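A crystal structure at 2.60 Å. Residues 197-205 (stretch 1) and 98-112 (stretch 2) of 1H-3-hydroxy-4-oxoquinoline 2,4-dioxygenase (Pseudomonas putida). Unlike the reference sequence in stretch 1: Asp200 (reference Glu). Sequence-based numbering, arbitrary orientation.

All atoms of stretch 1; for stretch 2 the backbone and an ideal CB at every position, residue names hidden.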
# COMPACT_ATOMS: atom_id res chain seq x y z
N ASP A 197 -7.46 8.28 12.43
CA ASP A 197 -8.50 7.77 13.32
C ASP A 197 -8.51 6.27 13.30
O ASP A 197 -8.62 5.64 14.34
CB ASP A 197 -9.87 8.26 12.89
CG ASP A 197 -10.05 9.76 13.10
OD1 ASP A 197 -9.06 10.45 13.37
OD2 ASP A 197 -11.20 10.25 13.02
N ARG A 198 -8.44 5.69 12.12
CA ARG A 198 -8.29 4.24 12.03
C ARG A 198 -7.27 3.73 13.06
O ARG A 198 -7.62 2.92 13.93
CB ARG A 198 -7.90 3.85 10.60
CG ARG A 198 -7.60 2.41 10.39
CD ARG A 198 -8.66 1.58 10.98
NE ARG A 198 -8.62 0.19 10.52
CZ ARG A 198 -8.75 -0.84 11.35
NH1 ARG A 198 -8.73 -2.09 10.89
NH2 ARG A 198 -8.90 -0.61 12.65
N MSE A 199 -6.05 4.25 12.98
CA MSE A 199 -4.90 3.80 13.75
C MSE A 199 -5.10 4.08 15.22
O MSE A 199 -4.86 3.21 16.08
CB MSE A 199 -3.60 4.45 13.23
CG MSE A 199 -3.14 3.93 11.85
SE MSE A 199 -1.45 4.69 11.04
CE MSE A 199 -2.03 6.55 10.61
N ASP A 200 -5.58 5.27 15.51
CA ASP A 200 -5.83 5.68 16.87
C ASP A 200 -6.88 4.76 17.57
O ASP A 200 -7.00 4.74 18.79
CB ASP A 200 -6.25 7.15 16.84
CG ASP A 200 -5.79 7.94 18.10
OD1 ASP A 200 -5.30 7.31 19.09
OD2 ASP A 200 -5.94 9.21 18.10
N SER A 201 -7.60 3.95 16.81
CA SER A 201 -8.67 3.15 17.39
C SER A 201 -8.33 1.69 17.48
O SER A 201 -9.18 0.87 17.84
CB SER A 201 -9.95 3.32 16.59
OG SER A 201 -9.90 2.52 15.43
N LEU A 202 -7.10 1.33 17.14
CA LEU A 202 -6.64 -0.02 17.47
C LEU A 202 -6.52 -0.10 18.99
O LEU A 202 -6.10 0.87 19.64
CB LEU A 202 -5.31 -0.36 16.79
CG LEU A 202 -5.13 -0.10 15.30
CD1 LEU A 202 -3.69 -0.04 15.00
CD2 LEU A 202 -5.72 -1.17 14.50
N PRO A 203 -6.96 -1.24 19.58
CA PRO A 203 -6.85 -1.46 21.05
C PRO A 203 -5.40 -1.54 21.58
O PRO A 203 -5.13 -1.12 22.72
CB PRO A 203 -7.56 -2.80 21.27
CG PRO A 203 -7.57 -3.46 19.90
CD PRO A 203 -7.62 -2.35 18.89
N GLN A 204 -4.51 -2.09 20.76
CA GLN A 204 -3.10 -2.23 21.09
C GLN A 204 -2.33 -1.84 19.84
O GLN A 204 -2.49 -2.44 18.77
CB GLN A 204 -2.80 -3.67 21.45
CG GLN A 204 -3.52 -4.18 22.67
CD GLN A 204 -3.02 -5.57 23.08
OE1 GLN A 204 -2.17 -6.16 22.38
NE2 GLN A 204 -3.53 -6.10 24.20
N LYS A 205 -1.49 -0.83 19.98
CA LYS A 205 -0.88 -0.21 18.83
C LYS A 205 0.54 -0.71 18.58
O LYS A 205 1.39 -0.66 19.48
CB LYS A 205 -0.92 1.31 18.98
CG LYS A 205 -2.32 1.92 18.78
CD LYS A 205 -2.52 3.10 19.70
CE LYS A 205 -3.89 3.16 20.37
NZ LYS A 205 -4.93 3.39 19.35
N UNK A 98 -2.65 0.18 2.73
CA UNK A 98 -2.49 0.31 4.16
C UNK A 98 -3.72 -0.04 5.00
O UNK A 98 -3.58 -0.72 6.04
CB UNK A 98 -2.07 1.75 4.47
N UNK A 99 -4.90 0.44 4.58
CA UNK A 99 -6.16 -0.04 5.14
C UNK A 99 -6.11 -1.58 5.35
O UNK A 99 -6.50 -2.06 6.41
CB UNK A 99 -7.32 0.34 4.22
N UNK A 100 -5.65 -2.34 4.35
CA UNK A 100 -5.46 -3.81 4.50
C UNK A 100 -4.40 -4.18 5.58
O UNK A 100 -4.65 -4.97 6.48
CB UNK A 100 -5.04 -4.41 3.16
N UNK A 101 -3.23 -3.57 5.47
CA UNK A 101 -2.17 -3.68 6.46
C UNK A 101 -2.67 -3.53 7.91
O UNK A 101 -2.51 -4.45 8.74
CB UNK A 101 -1.10 -2.62 6.17
N UNK A 102 -3.32 -2.40 8.21
CA UNK A 102 -3.79 -2.16 9.55
C UNK A 102 -4.88 -3.14 9.98
O UNK A 102 -4.97 -3.51 11.15
CB UNK A 102 -4.31 -0.72 9.66
N UNK A 103 -5.68 -3.59 9.03
CA UNK A 103 -6.70 -4.59 9.34
C UNK A 103 -6.04 -5.85 9.89
O UNK A 103 -6.53 -6.49 10.84
CB UNK A 103 -7.53 -4.92 8.10
N UNK A 104 -4.90 -6.21 9.31
CA UNK A 104 -4.26 -7.45 9.68
C UNK A 104 -3.59 -7.25 11.02
O UNK A 104 -3.67 -8.12 11.87
CB UNK A 104 -3.26 -7.90 8.62
N UNK A 105 -2.98 -6.09 11.23
CA UNK A 105 -2.42 -5.78 12.54
C UNK A 105 -3.49 -5.87 13.60
O UNK A 105 -3.19 -6.17 14.76
CB UNK A 105 -1.78 -4.39 12.55
N UNK A 106 -4.73 -5.61 13.20
CA UNK A 106 -5.86 -5.66 14.12
C UNK A 106 -6.45 -7.06 14.24
O UNK A 106 -6.94 -7.42 15.31
CB UNK A 106 -6.94 -4.68 13.67
N UNK A 107 -6.41 -7.83 13.15
CA UNK A 107 -7.00 -9.18 13.13
C UNK A 107 -6.13 -10.15 13.90
O UNK A 107 -6.61 -10.80 14.81
CB UNK A 107 -7.19 -9.67 11.69
N UNK A 108 -4.86 -10.23 13.53
CA UNK A 108 -3.81 -10.89 14.32
C UNK A 108 -3.41 -10.05 15.54
O UNK A 108 -3.91 -8.92 15.70
CB UNK A 108 -2.58 -11.16 13.45
N UNK A 109 -2.52 -10.56 16.39
CA UNK A 109 -2.08 -9.77 17.57
C UNK A 109 -1.48 -8.38 17.25
O UNK A 109 -1.27 -8.03 16.09
CB UNK A 109 -1.04 -10.58 18.34
N UNK A 110 -1.23 -7.57 18.28
CA UNK A 110 -0.14 -6.61 18.18
C UNK A 110 1.07 -7.40 18.63
O UNK A 110 2.10 -7.43 17.99
CB UNK A 110 -0.37 -5.35 19.01
N UNK A 111 0.90 -8.08 19.76
CA UNK A 111 1.86 -9.04 20.26
C UNK A 111 2.45 -9.82 19.10
O UNK A 111 3.66 -9.87 18.96
CB UNK A 111 1.21 -9.98 21.28
N UNK A 112 1.59 -10.39 18.25
CA UNK A 112 2.03 -11.15 17.07
C UNK A 112 2.91 -10.33 16.10
O UNK A 112 4.09 -10.60 15.90
CB UNK A 112 0.80 -11.67 16.32

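Stretch 1 comes to the helix 98-107 with several side chains; its main intrusion is Arg198, whose CA-to-CB bond points toward the helix (chi1 t), followed by Met199 and Leu202, and then by Gln204 in the loop.

Position 98 has nothing of stretch 1 within 5.5 Å of its ideal CB, so the contact hardly constrains it; it is Cys98. At 99 the CA-to-CB bond runs sideways, and nothing of stretch 1 lies within 5.5 Å of the ideal CB. A small residue would leave the aliphatic base of Arg198 uncovered from this side, whereas a long or wide one could reach it. The residue is Trp99, whose CZ3 comes to 4.0 Å from Arg198 CB.

Positions 100 and 101 offer no partner in stretch 1, since the CB of 100 points away and that of 101 is out of reach. They are Val100 and Asn101.

Position 102 is the centre of the helix's contact. Its CB points toward stretch 1, 4.5 Å from Arg198 NE and 5.1 Å from Leu202 CD2, with Met199 CG at 5.3 Å. The gap suits a medium aliphatic chain: Val, Leu, Ile or Met. It is Ile102, and its CG2 does double duty, lying 3.6 Å from Leu202 CD2 and over one face of the Arg198 guanidinium, 4.0 Å from NE. Its CG1 makes a looser apolar contact, 4.5 Å from Met199 CG.

At 103 the CB points away overall, yet stands 4.1 Å from Arg198 NH1. A positive charge calls for an acceptor, so Asp, Asn or Glu would suit. Asp103 turns its end back, placing OD1 3.2 Å from Arg198 NH1 in a salt bridge near the guanidinium plane.

Position 104 points away and is free of this contact: Val104. Position 105 points toward stretch 1, but Leu202 CD1 is 5.3 Å from its ideal CB; small or moderate apolar residues are plausible. Cys105 is there, and its CB is 5.3 Å from Leu202 CD1, too far for a close contact.

At 106 CA-to-CB points toward stretch 1, and the ideal CB lies 3.8 Å from Leu202 CD2 and 4.2 Å from Arg198 NH1. That favours an aliphatic stem ending in an acceptor, Glu above all, with Gln possible. Glu106 fits: CB packs 3.8 Å from Leu202 CD2, while OE1 accepts hydrogen bonds from Arg198 NH1 at 2.6 Å and Arg198 NH2 at 2.7 Å, part of a salt bridge. With 102, 103 and 99, it forms the hole that receives Arg198.

Positions 107 and 108 lie out of reach, and 108 leaves helical phi/psi; they are Gln107 and Leu108. At 109 an ideal CB would sit 2.6 Å from the backbone N of 112, so Gly is favoured, and Gly109 is found.

Position 110 faces Gln204, its ideal CB only 3.6 Å from Gln204 O. A small residue packs here directly; a longer one would have to turn aside from Gln204 O. Ala110 packs its CB 3.7 Å from that oxygen. Position 111 runs sideways at the margin, permissive: Ala111. Position 112 is out of reach: Arg112.

Stretch 2, residues 98-112: CWVNIDVCEQLGAAR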
# COMPACT_ATOMS: atom_id res chain seq x y z
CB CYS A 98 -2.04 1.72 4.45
SG CYS A 98 -0.54 2.13 3.46
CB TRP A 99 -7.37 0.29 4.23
CG TRP A 99 -7.58 1.70 3.96
CD1 TRP A 99 -7.29 2.37 2.80
CD2 TRP A 99 -8.15 2.66 4.86
NE1 TRP A 99 -7.62 3.70 2.94
CE2 TRP A 99 -8.14 3.91 4.19
CE3 TRP A 99 -8.63 2.59 6.18
CZ2 TRP A 99 -8.61 5.08 4.79
CZ3 TRP A 99 -9.10 3.78 6.79
CH2 TRP A 99 -9.08 5.00 6.09
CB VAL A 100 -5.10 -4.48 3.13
CG1 VAL A 100 -4.90 -5.98 3.26
CG2 VAL A 100 -6.14 -4.12 2.04
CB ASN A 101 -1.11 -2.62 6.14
CG ASN A 101 0.16 -2.79 6.94
OD1 ASN A 101 0.18 -3.46 7.99
ND2 ASN A 101 1.24 -2.18 6.46
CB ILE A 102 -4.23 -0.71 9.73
CG1 ILE A 102 -3.01 0.16 9.48
CG2 ILE A 102 -4.70 -0.42 11.14
CD1 ILE A 102 -1.86 -0.16 10.38
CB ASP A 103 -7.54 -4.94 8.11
CG ASP A 103 -8.94 -5.44 8.48
OD1 ASP A 103 -9.58 -4.82 9.36
OD2 ASP A 103 -9.43 -6.45 7.90
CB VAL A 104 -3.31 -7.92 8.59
CG1 VAL A 104 -2.43 -9.02 9.10
CG2 VAL A 104 -4.10 -8.38 7.40
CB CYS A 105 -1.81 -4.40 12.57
SG CYS A 105 -0.18 -4.29 11.81
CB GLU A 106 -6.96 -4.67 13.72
CG GLU A 106 -7.99 -4.34 14.84
CD GLU A 106 -9.31 -3.72 14.32
OE1 GLU A 106 -9.32 -3.19 13.19
OE2 GLU A 106 -10.34 -3.74 15.05
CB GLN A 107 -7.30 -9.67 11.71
CG GLN A 107 -8.66 -9.16 11.11
CD GLN A 107 -9.19 -10.02 9.94
OE1 GLN A 107 -9.50 -9.50 8.86
NE2 GLN A 107 -9.29 -11.33 10.16
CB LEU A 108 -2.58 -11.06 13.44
CG LEU A 108 -2.48 -12.17 12.38
CD1 LEU A 108 -3.77 -12.49 11.61
CD2 LEU A 108 -1.38 -11.76 11.42
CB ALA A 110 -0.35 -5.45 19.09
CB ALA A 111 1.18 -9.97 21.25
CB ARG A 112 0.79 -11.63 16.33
CG ARG A 112 1.03 -12.73 15.32
CD ARG A 112 0.74 -14.10 15.92
NE ARG A 112 0.27 -15.06 14.91
CZ ARG A 112 0.95 -15.40 13.81
NH1 ARG A 112 2.12 -14.85 13.52
NH2 ARG A 112 0.45 -16.30 12.98
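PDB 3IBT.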